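Local coordinates for protein, Family 18 Chitinase (Crocus vernus, PDB 3SIM) that belongs to glycosyl hydrolase family 18 and, as a plant chitinase, probably binds chitin and cleaves its beta-1,4 linkages, at residues A[13-16]-A[17-21]; A[101-104]-A[105-109]; A[142-145]-A[146-150]. All coordinates share one frame; numbering follows the deposited sequence.

All three contacts are local ones in the TIM barrel of this chitinase, each made by one continuous piece of chain. Contact 1 lies in the loop between the barrel strands 2-7 and 28-37, whereas contacts 2 and 3 occupy the neighbouring outer helices 99-116 and 134-150. The centres of contacts 2 and 3 are 11 Å apart and their side chains pack together: Val107 CG2 lies 3.9 Å from Thr147 CG2, and Ala106 CB lies 4.1 Å from Leu144 CG. Contact 1 stands apart, with its centre 31 Å from each of the others and its nearest atoms about 17 Å from contact 2 and about 18 Å from contact 3.

Contact 1: residues A[13-16]-A[17-21]; sequences SGVK and FSDVP
Asp19 folds its carboxylate back toward the preceding chain and takes up the backbone N-H of Lys16, three residues earlier: OD2 lies 3.1 Å from Lys16 N with an N-H...O angle of 169°. The bond is straight at the hydrogen, yet the donor stands 49° off the carboxylate plane. With chi1 at -64°, CG of Asp19 stands beside its own backbone N, the rotation that swings OD2 over Lys16. The backbone answers in the other direction, Asp19 N donating to Lys16 O at 3.0 Å, so both polar atoms of Lys16's main chain are engaged by one residue as the chain enters the 3-10 segment 17-19. A water bridges the same carboxylate to the carbonyl of Gly14, five residues back, giving 2.7 Å to Asp19 OD2 and 3.0 Å to Gly14 O. Val15 adds an apolar touch, its CG1 4.1 Å from Asp19 CB. The Phe17 ring meets Phe31 edge-to-face and lies against helix 63-72. Just upstream, Ser13 OG accepts from Val15 N in an ST turn and is also bonded to Asp256. With an N-H and a water both donating to OD2, negative charge on the carboxylate is probably favoured.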
loop_
_atom_site.group_PDB
_atom_site.type_symbol
_atom_site.label_atom_id
_atom_site.label_comp_id
_atom_site.label_asym_id
_atom_site.label_seq_id
_atom_site.Cartn_x
_atom_site.Cartn_y
_atom_site.Cartn_z
ATOM N N SER A 13 -7.654 -9.862 13.344
ATOM C CA SER A 13 -8.958 -9.956 12.695
ATOM C C SER A 13 -9.450 -11.378 12.385
ATOM O O SER A 13 -10.609 -11.628 12.296
ATOM C CB SER A 13 -9.002 -9.116 11.430
ATOM O OG SER A 13 -8.531 -9.800 10.345
ATOM N N GLY A 14 -8.497 -12.200 12.037
ATOM C CA GLY A 14 -8.695 -13.507 11.511
ATOM C C GLY A 14 -9.026 -13.628 10.031
ATOM O O GLY A 14 -9.203 -14.694 9.574
ATOM N N VAL A 15 -9.089 -12.522 9.308
ATOM C CA VAL A 15 -9.453 -12.530 7.899
ATOM C C VAL A 15 -8.445 -13.245 6.985
ATOM O O VAL A 15 -7.334 -12.960 6.964
ATOM C CB VAL A 15 -9.822 -11.101 7.380
ATOM C CG1 VAL A 15 -10.104 -11.100 5.848
ATOM C CG2 VAL A 15 -10.949 -10.565 8.141
ATOM N N LYS A 16 -8.938 -14.193 6.234
ATOM C CA LYS A 16 -8.200 -14.925 5.227
ATOM C C LYS A 16 -8.330 -14.371 3.842
ATOM O O LYS A 16 -9.272 -13.755 3.585
ATOM C CB LYS A 16 -8.691 -16.335 5.202
ATOM C CG LYS A 16 -8.064 -17.126 6.206
ATOM C CD LYS A 16 -9.028 -17.632 7.058
ATOM C CE LYS A 16 -9.435 -18.925 6.533
ATOM N NZ LYS A 16 -10.051 -19.712 7.569
ATOM N N PHE A 17 -7.421 -14.696 2.943
ATOM C CA PHE A 17 -7.470 -14.219 1.569
ATOM C C PHE A 17 -8.812 -14.678 0.931
ATOM O O PHE A 17 -9.511 -13.935 0.256
ATOM C CB PHE A 17 -6.318 -14.790 0.717
ATOM C CG PHE A 17 -4.904 -14.353 1.098
ATOM C CD1 PHE A 17 -4.431 -13.080 0.872
ATOM C CD2 PHE A 17 -3.999 -15.290 1.554
ATOM C CE1 PHE A 17 -3.119 -12.778 1.163
ATOM C CE2 PHE A 17 -2.728 -14.959 1.844
ATOM C CZ PHE A 17 -2.286 -13.708 1.653
ATOM N N SER A 18 -9.158 -15.919 1.230
ATOM C CA SER A 18 -10.355 -16.571 0.747
ATOM C C SER A 18 -11.657 -15.989 1.301
ATOM O O SER A 18 -12.679 -16.274 0.806
ATOM C CB SER A 18 -10.306 -18.085 0.880
ATOM O OG SER A 18 -10.383 -18.496 2.191
ATOM N N ASP A 19 -11.580 -15.231 2.368
ATOM C CA ASP A 19 -12.706 -14.489 2.832
ATOM C C ASP A 19 -13.119 -13.298 1.919
ATOM O O ASP A 19 -14.203 -12.832 1.982
ATOM C CB ASP A 19 -12.556 -14.043 4.273
ATOM C CG ASP A 19 -12.486 -15.185 5.264
ATOM O OD1 ASP A 19 -12.979 -16.266 5.058
ATOM O OD2 ASP A 19 -11.907 -14.955 6.254
ATOM N N VAL A 20 -12.187 -12.770 1.156
ATOM C CA VAL A 20 -12.405 -11.587 0.366
ATOM C C VAL A 20 -12.949 -11.870 -1.040
ATOM O O VAL A 20 -12.355 -12.530 -1.784
ATOM C CB VAL A 20 -11.137 -10.700 0.323
ATOM C CG1 VAL A 20 -11.357 -9.501 -0.535
ATOM C CG2 VAL A 20 -10.715 -10.314 1.693
ATOM N N PRO A 21 -14.080 -11.276 -1.382
ATOM C CA PRO A 21 -14.641 -11.424 -2.722
ATOM C C PRO A 21 -13.688 -10.926 -3.817
ATOM O O PRO A 21 -13.229 -9.829 -3.793
ATOM C CB PRO A 21 -15.899 -10.564 -2.689
ATOM C CG PRO A 21 -15.907 -9.881 -1.441
ATOM C CD PRO A 21 -14.827 -10.309 -0.580
HETATM O O HOH W 1 -11.546 -16.237 8.546
#

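Contact 2: residues A[101-104]-A[105-109]; sequences SWVS and NAVTS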
loop_
_atom_site.group_PDB
_atom_site.type_symbol
_atom_site.label_atom_id
_atom_site.label_comp_id
_atom_site.label_asym_id
_atom_site.label_seq_id
_atom_site.Cartn_x
_atom_site.Cartn_y
_atom_site.Cartn_z
ATOM N N SER A 101 24.528 0.882 4.270
ATOM C CA SER A 101 24.214 -0.153 5.235
ATOM C C SER A 101 22.730 -0.543 5.313
ATOM O O SER A 101 22.432 -1.665 5.381
ATOM C CB SER A 101 24.838 0.090 6.610
ATOM O OG SER A 101 24.192 1.076 7.284
ATOM N N TRP A 102 21.841 0.436 5.272
ATOM C CA TRP A 102 20.399 0.203 5.241
ATOM C C TRP A 102 19.962 -0.585 3.998
ATOM O O TRP A 102 19.394 -1.583 4.125
ATOM C CB TRP A 102 19.600 1.511 5.340
ATOM C CG TRP A 102 18.183 1.311 5.630
ATOM C CD1 TRP A 102 17.595 1.340 6.840
ATOM C CD2 TRP A 102 17.145 1.054 4.695
ATOM N NE1 TRP A 102 16.284 1.142 6.722
ATOM C CE2 TRP A 102 15.978 0.932 5.422
ATOM C CE3 TRP A 102 17.084 0.903 3.314
ATOM C CZ2 TRP A 102 14.785 0.644 4.835
ATOM C CZ3 TRP A 102 15.864 0.614 2.737
ATOM C CH2 TRP A 102 14.746 0.500 3.504
ATOM N N VAL A 103 20.403 -0.158 2.831
ATOM C CA VAL A 103 20.103 -0.802 1.579
ATOM C C VAL A 103 20.602 -2.275 1.551
ATOM O O VAL A 103 19.875 -3.143 1.240
ATOM C CB VAL A 103 20.681 -0.025 0.390
ATOM C CG1 VAL A 103 20.584 -0.824 -0.849
ATOM C CG2 VAL A 103 19.990 1.291 0.220
ATOM N N SER A 104 21.820 -2.522 2.002
ATOM C CA SER A 104 22.331 -3.882 2.036
ATOM C C SER A 104 21.466 -4.800 2.921
ATOM O O SER A 104 21.100 -5.858 2.512
ATOM C CB SER A 104 23.769 -3.886 2.526
ATOM O OG SER A 104 24.182 -5.175 2.760
ATOM N N ASN A 105 21.115 -4.317 4.109
ATOM C CA ASN A 105 20.239 -5.061 5.000
ATOM C C ASN A 105 18.819 -5.301 4.428
ATOM O O ASN A 105 18.308 -6.365 4.540
ATOM C CB ASN A 105 20.143 -4.442 6.387
ATOM C CG ASN A 105 21.472 -4.496 7.193
ATOM O OD1 ASN A 105 22.238 -5.371 7.048
ATOM N ND2 ASN A 105 21.661 -3.538 8.040
ATOM N N ALA A 106 18.252 -4.266 3.821
ATOM C CA ALA A 106 16.945 -4.297 3.224
ATOM C C ALA A 106 16.826 -5.287 2.034
ATOM O O ALA A 106 15.938 -6.059 2.000
ATOM C CB ALA A 106 16.537 -2.879 2.808
ATOM N N VAL A 107 17.786 -5.239 1.128
ATOM C CA VAL A 107 17.846 -6.151 0.020
ATOM C C VAL A 107 17.979 -7.610 0.507
ATOM O O VAL A 107 17.256 -8.403 0.089
ATOM C CB VAL A 107 18.951 -5.775 -1.070
ATOM C CG1 VAL A 107 19.037 -6.776 -2.136
ATOM C CG2 VAL A 107 18.716 -4.400 -1.697
ATOM N N THR A 108 18.858 -7.893 1.434
ATOM C CA THR A 108 18.984 -9.264 1.916
ATOM C C THR A 108 17.716 -9.804 2.605
ATOM O O THR A 108 17.184 -10.761 2.195
ATOM C CB THR A 108 20.172 -9.364 2.890
ATOM O OG1 THR A 108 21.369 -9.027 2.214
ATOM C CG2 THR A 108 20.252 -10.730 3.472
ATOM N N SER A 109 17.197 -9.068 3.560
ATOM C CA SER A 109 16.023 -9.423 4.326
ATOM C C SER A 109 14.701 -9.511 3.538
ATOM O O SER A 109 13.961 -10.367 3.718
ATOM C CB SER A 109 15.901 -8.508 5.572
ATOM O OG SER A 109 15.738 -7.204 5.256
HETATM O O HOH W 2 24.573 -3.501 6.239
HETATM O O HOH W 3 23.318 -8.201 3.645
#
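The indole of Trp102 lies under the methyl of Ala106, one turn further along helix 99-116, an outer helix of the TIM barrel. Ala106 CB sits over one face of the ring, 3.9 Å from the centroid of the six-membered ring and 25° off its normal, which meets the geometry of a CH-pi contact. The offset is toward the rim, where Trp102 CZ3 is the nearest ring atom at 3.6 Å. A chi1 of -166° sets CG of Trp102 opposite its backbone N, and the ring thereby reaches along the helix to the methyl. Its polar edge is held elsewhere, NE1 donating to Asp38, while the ring of Phe94 meets the indole at an inclined angle.

On a second face of the helix, Val103 and Val107 project in much the same direction from successive turns, Val103 CG1 lying 4.1 Å from Val107 CG2. These valines look toward helix 134-150, where Val103 touches Arg143 and Val107 touches Leu144 and Thr147.

The third side is polar. Asn105 is anchored by its amide to the loop before strand 53-54: ND2 bonds to Asn49 O, and OD1 to Lys51 NZ. A water also donates to Ser101 O at 2.9 Å and, weakly, to Asn105 OD1, joining that side chain to the preceding turn. Another water lies 2.6 Å from Thr108 OG1 and 3.3 Å from Ser104 OG, spanning the two hydroxyls.

Regular i to i+4 backbone bonds underlie all of this; of those crossing from 101-104 to 105-109, Val107 N to Val103 O is the straightest, at 175°. Within the later turn, Asn105 O accepts twice, from Ser109 N and from Ser109 OG at 2.8 Å, the two donors arriving from opposite faces of the carbonyl plane.

Contact 3: residues A[142-145]-A[146-150]; sequences GRLI and TTLKK
Backbone hydrogen bonds between Gly142-Ile145 and Thr146-Lys149 make the frame of this contact on the last turns of helix 134-150, the crossover helix of the beta-alpha-beta unit formed with strands 121-125 and 156-159 of the TIM barrel. Four i to i+4 bonds follow in succession, from Thr146 N, Thr147 N, Leu148 N and Lys149 N; their N-H...O angles all exceed 160°, as expected of a regular alpha-helix.

Side-chain hydroxyls add a second layer. Thr146 OG1 donates to Gly142 O at 3.1 Å, so the carbonyl of buried Gly142 is gripped by both the N-H and the hydroxyl of Thr146. The two donors differ in approach: the N-H comes nearly end-on to the carbonyl, whereas OG1 stands well off its plane, by 42°. With chi1 at -65°, OG1 of Thr146 stands beside its own backbone N, the position from which it can reach back one turn. Thr147 OG1 is also close to Arg143 O, at 3.0 Å, though where its proton goes is not settled.

Charged ends are held by residues beyond the two segments. Arg143 forms a salt bridge through NH2 with Asp100, tying this helix to helix 99-116, and Lys149 NZ donates to Ala179 O.

Apolar packing divides between two faces. Ile145 and the extended chain of Lys149 run alongside each other, CG2 of the isoleucine 4.1 Å from CE of the lysine. Leu144 and Leu148 both project toward helix 99-116, where they touch Leu110 and Thr111 respectively. Between these leucines the branches meet closely: Leu144 CD2 lies 3.7 Å from Leu148 CG and 3.4 Å from Leu148 CD1, the latter spacing short enough that its exact value is doubtful.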
loop_
_atom_site.group_PDB
_atom_site.type_symbol
_atom_site.label_atom_id
_atom_site.label_comp_id
_atom_site.label_asym_id
_atom_site.label_seq_id
_atom_site.Cartn_x
_atom_site.Cartn_y
_atom_site.Cartn_z
ATOM N N GLY A 142 14.788 4.261 -3.235
ATOM C CA GLY A 142 15.079 4.219 -4.656
ATOM C C GLY A 142 16.076 3.115 -4.988
ATOM O O GLY A 142 15.783 2.332 -5.807
ATOM N N ARG A 143 17.179 3.009 -4.254
ATOM C CA ARG A 143 18.129 1.932 -4.459
ATOM C C ARG A 143 17.510 0.541 -4.199
ATOM O O ARG A 143 17.686 -0.306 -4.959
ATOM C CB ARG A 143 19.432 2.130 -3.672
ATOM C CG ARG A 143 20.374 3.149 -4.281
ATOM C CD ARG A 143 21.579 3.497 -3.414
ATOM N NE ARG A 143 22.418 2.378 -3.083
ATOM C CZ ARG A 143 23.508 2.443 -2.338
ATOM N NH1 ARG A 143 24.176 1.353 -2.094
ATOM N NH2 ARG A 143 23.900 3.573 -1.832
ATOM N N LEU A 144 16.708 0.397 -3.161
ATOM C CA LEU A 144 16.030 -0.856 -2.877
ATOM C C LEU A 144 15.106 -1.315 -4.012
ATOM O O LEU A 144 15.271 -2.389 -4.435
ATOM C CB LEU A 144 15.120 -0.668 -1.675
ATOM C CG LEU A 144 14.707 -1.779 -0.721
ATOM C CD1 LEU A 144 13.341 -1.590 -0.059
ATOM C CD2 LEU A 144 14.981 -3.195 -1.136
ATOM N N ILE A 145 14.206 -0.485 -4.488
ATOM C CA ILE A 145 13.330 -0.886 -5.555
ATOM C C ILE A 145 14.103 -1.223 -6.847
ATOM O O ILE A 145 13.885 -2.221 -7.390
ATOM C CB ILE A 145 12.287 0.180 -5.821
ATOM C CG1 ILE A 145 11.422 0.377 -4.584
ATOM C CG2 ILE A 145 11.481 -0.125 -7.083
ATOM C CD1 ILE A 145 10.649 1.590 -4.587
ATOM N N THR A 146 15.052 -0.381 -7.202
ATOM C CA THR A 146 15.844 -0.500 -8.402
ATOM C C THR A 146 16.597 -1.838 -8.369
ATOM O O THR A 146 16.485 -2.585 -9.284
ATOM C CB THR A 146 16.830 0.708 -8.604
ATOM O OG1 THR A 146 16.136 1.932 -8.821
ATOM C CG2 THR A 146 17.701 0.459 -9.767
ATOM N N THR A 147 17.222 -2.151 -7.246
ATOM C CA THR A 147 17.938 -3.412 -7.070
ATOM C C THR A 147 17.081 -4.665 -7.151
ATOM O O THR A 147 17.420 -5.584 -7.797
ATOM C CB THR A 147 18.733 -3.485 -5.719
ATOM O OG1 THR A 147 19.697 -2.474 -5.679
ATOM C CG2 THR A 147 19.430 -4.807 -5.543
ATOM N N LEU A 148 15.968 -4.656 -6.448
ATOM C CA LEU A 148 15.060 -5.753 -6.396
ATOM C C LEU A 148 14.502 -6.049 -7.820
ATOM O O LEU A 148 14.499 -7.163 -8.203
ATOM C CB LEU A 148 13.963 -5.499 -5.370
ATOM C CG LEU A 148 14.321 -5.571 -3.864
ATOM C CD1 LEU A 148 13.105 -5.249 -3.081
ATOM C CD2 LEU A 148 14.866 -6.869 -3.486
ATOM N N LYS A 149 14.129 -5.009 -8.555
ATOM C CA LYS A 149 13.687 -5.128 -9.937
ATOM C C LYS A 149 14.788 -5.691 -10.879
ATOM O O LYS A 149 14.534 -6.565 -11.628
ATOM C CB LYS A 149 13.105 -3.800 -10.450
ATOM C CG LYS A 149 11.707 -3.409 -9.948
ATOM C CD LYS A 149 11.110 -2.256 -10.722
ATOM C CE LYS A 149 9.651 -1.907 -10.310
ATOM N NZ LYS A 149 8.982 -0.949 -11.081
ATOM N N LYS A 150 15.989 -5.177 -10.757
ATOM C CA LYS A 150 17.141 -5.635 -11.529
ATOM C C LYS A 150 17.507 -7.118 -11.290
ATOM O O LYS A 150 17.691 -7.780 -12.209
ATOM C CB LYS A 150 18.310 -4.687 -11.372
ATOM C CG LYS A 150 19.627 -5.057 -11.954
ATOM C CD LYS A 150 20.683 -4.041 -11.543
ATOM C CE LYS A 150 21.299 -4.375 -10.242
ATOM N NZ LYS A 150 21.603 -3.290 -9.296
#